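PDB 2PTM: hyperpolarization-activated (Ih) channel from Strongylocentrotus purpuratus, which probably works as a voltage-gated cation channel of the HCN family, and binds cyclic AMP in the C-terminal cytoplasmic region that makes up this chain. Local coordinates for residues R89-T92 against L93-F96. Residues are numbered along the deposited sequence; the frame is centred on the assembly and turned at random.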
ATOM      1  N   ARG A  89       3.914 -15.537  17.364  1.00 30.42           N
ATOM      2  CA  ARG A  89       4.365 -14.868  16.149  1.00 34.09           C
ATOM      3  C   ARG A  89       3.711 -15.473  14.906  1.00 32.16           C
ATOM      4  O   ARG A  89       3.209 -14.754  14.042  1.00 32.01           O
ATOM      5  CB  ARG A  89       5.887 -14.947  16.024  1.00 34.16           C
ATOM      6  CG  ARG A  89       6.447 -14.163  14.838  1.00 35.97           C
ATOM      7  CD  ARG A  89       6.369 -12.669  15.085  1.00 37.99           C
ATOM      8  NE  ARG A  89       7.214 -12.265  16.207  1.00 40.51           N
ATOM      9  CZ  ARG A  89       7.248 -11.040  16.723  0.50 42.02           C
ATOM     10  NH1 ARG A  89       6.469 -10.088  16.227  0.50 40.89           N
ATOM     11  NH2 ARG A  89       8.060 -10.767  17.737  0.50 41.98           N
ATOM     12  N   VAL A  90       3.714 -16.797  14.823  1.00 29.92           N
ATOM     13  CA  VAL A  90       3.135 -17.485  13.676  1.00 30.24           C
ATOM     14  C   VAL A  90       1.649 -17.197  13.534  1.00 31.56           C
ATOM     15  O   VAL A  90       1.203 -16.762  12.472  1.00 30.78           O
ATOM     16  CB  VAL A  90       3.362 -19.003  13.753  1.00 33.82           C
ATOM     17  CG1 VAL A  90       2.591 -19.721  12.642  1.00 34.63           C
ATOM     18  CG2 VAL A  90       4.843 -19.299  13.654  1.00 34.32           C
ATOM     19  N   VAL A  91       0.885 -17.415  14.602  1.00 33.13           N
ATOM     20  CA  VAL A  91      -0.566 -17.277  14.505  1.00 33.14           C
ATOM     21  C   VAL A  91      -0.985 -15.860  14.126  1.00 31.55           C
ATOM     22  O   VAL A  91      -2.025 -15.676  13.511  1.00 31.78           O
ATOM     23  CB  VAL A  91      -1.335 -17.743  15.780  1.00 34.91           C
ATOM     24  CG1 VAL A  91      -1.174 -19.255  16.001  1.00 33.95           C
ATOM     25  CG2 VAL A  91      -0.916 -16.955  17.014  1.00 36.13           C
ATOM     26  N   THR A  92      -0.179 -14.864  14.480  1.00 32.57           N
ATOM     27  CA  THR A  92      -0.518 -13.484  14.139  1.00 31.62           C
ATOM     28  C   THR A  92      -0.215 -13.182  12.671  1.00 32.32           C
ATOM     29  O   THR A  92      -0.664 -12.170  12.133  1.00 35.33           O
ATOM     30  CB  THR A  92       0.226 -12.461  15.027  1.00 35.74           C
ATOM     31  OG1 THR A  92       1.636 -12.566  14.806  1.00 35.40           O
ATOM     32  CG2 THR A  92      -0.080 -12.688  16.501  1.00 35.97           C
ATOM     33  N   LEU A  93       0.549 -14.053  12.023  1.00 29.45           N
ATOM     34  CA  LEU A  93       0.900 -13.851  10.618  1.00 30.73           C
ATOM     35  C   LEU A  93       0.155 -14.771   9.653  1.00 29.62           C
ATOM     36  O   LEU A  93       0.239 -14.587   8.442  1.00 32.35           O
ATOM     37  CB  LEU A  93       2.405 -14.008  10.401  1.00 31.08           C
ATOM     38  CG  LEU A  93       3.316 -13.067  11.198  1.00 34.40           C
ATOM     39  CD1 LEU A  93       4.762 -13.391  10.907  1.00 34.53           C
ATOM     40  CD2 LEU A  93       3.022 -11.603  10.884  1.00 38.07           C
ATOM     41  N   LEU A  94      -0.557 -15.761  10.182  1.00 26.25           N
ATOM     42  CA  LEU A  94      -1.292 -16.699   9.328  1.00 24.76           C
ATOM     43  C   LEU A  94      -2.438 -16.013   8.575  1.00 25.67           C
ATOM     44  O   LEU A  94      -3.061 -15.096   9.097  1.00 27.41           O
ATOM     45  CB  LEU A  94      -1.836 -17.861  10.161  1.00 23.11           C
ATOM     46  CG  LEU A  94      -0.819 -18.821  10.780  1.00 23.94           C
ATOM     47  CD1 LEU A  94      -1.543 -19.862  11.627  1.00 26.42           C
ATOM     48  CD2 LEU A  94       0.011 -19.494   9.697  1.00 24.21           C
ATOM     49  N   GLU A  95      -2.709 -16.453   7.348  1.00 24.47           N
ATOM     50  CA  GLU A  95      -3.851 -15.954   6.582  1.00 26.58           C
ATOM     51  C   GLU A  95      -4.851 -17.077   6.337  1.00 24.45           C
ATOM     52  O   GLU A  95      -4.486 -18.137   5.847  1.00 23.70           O
ATOM     53  CB  GLU A  95      -3.394 -15.383   5.239  1.00 28.38           C
ATOM     54  CG  GLU A  95      -2.663 -14.055   5.360  1.00 34.00           C
ATOM     55  CD  GLU A  95      -3.590 -12.917   5.749  0.50 34.97           C
ATOM     56  OE1 GLU A  95      -4.793 -12.994   5.426  0.50 33.69           O
ATOM     57  OE2 GLU A  95      -3.118 -11.948   6.376  0.50 37.03           O
ATOM     58  N   PHE A  96      -6.113 -16.845   6.673  1.00 22.42           N
ATOM     59  CA  PHE A  96      -7.147 -17.865   6.474  1.00 22.92           C
ATOM     60  C   PHE A  96      -7.462 -18.034   4.991  1.00 21.48           C
ATOM     61  O   PHE A  96      -7.638 -17.051   4.270  1.00 22.34           O
ATOM     62  CB  PHE A  96      -8.408 -17.457   7.227  1.00 25.26           C
ATOM     63  CG  PHE A  96      -9.510 -18.469   7.165  1.00 28.33           C
ATOM     64  CD1 PHE A  96      -9.340 -19.732   7.701  1.00 33.98           C
ATOM     65  CD2 PHE A  96     -10.724 -18.153   6.582  1.00 31.35           C
ATOM     66  CE1 PHE A  96     -10.362 -20.663   7.661  1.00 35.90           C
ATOM     67  CE2 PHE A  96     -11.757 -19.082   6.544  1.00 33.47           C
ATOM     68  CZ  PHE A  96     -11.571 -20.341   7.077  1.00 34.21           C
TER
HETATM   69  O   HOH W   1      -3.482 -14.109  11.778  1.00 48.41           O
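Val90 and Leu94 touch where helix 84-93 runs out and the chain turns into strand 95-99, the first strand of the cyclic nucleotide-binding domain's beta roll. With chi1 at 173°, Val90 turns CG1 directly away from the backbone N, and that methyl lies 3.9 Å from CD2 of Leu94. The Leu94 branch point, CG, also rests on Val90 O at 3.3 Å. Leu94 CD1 lies more loosely against Val91 CG1. Leu93 goes a different way: its CG sits 3.3 Å from Arg89 O, and its side chain reaches Val176 and His172 of helix 170-179. Arg89 O also accepts the Thr92 hydroxyl, OG1 standing 2.8 Å away and 36° above the carbonyl plane; chi1 of 63° turns OG1 back toward it. Leu93 N adds a weak bond to Arg89 O at 3.4 Å. A valine at Thr92 would probably cost Arg89 O its hydroxyl donor, leaving, of these two bonds, the weak one. Val90 O takes Leu93 N at 2.8 Å and, weakly, Leu94 N, while one water donates to both Val91 O and Leu94 O. Hydroxyl, backbone N-H and water thus serve Arg89 O, Val90 O and Val91 O in turn, and the two leucines cover the helix-to-strand junction with hydrocarbon.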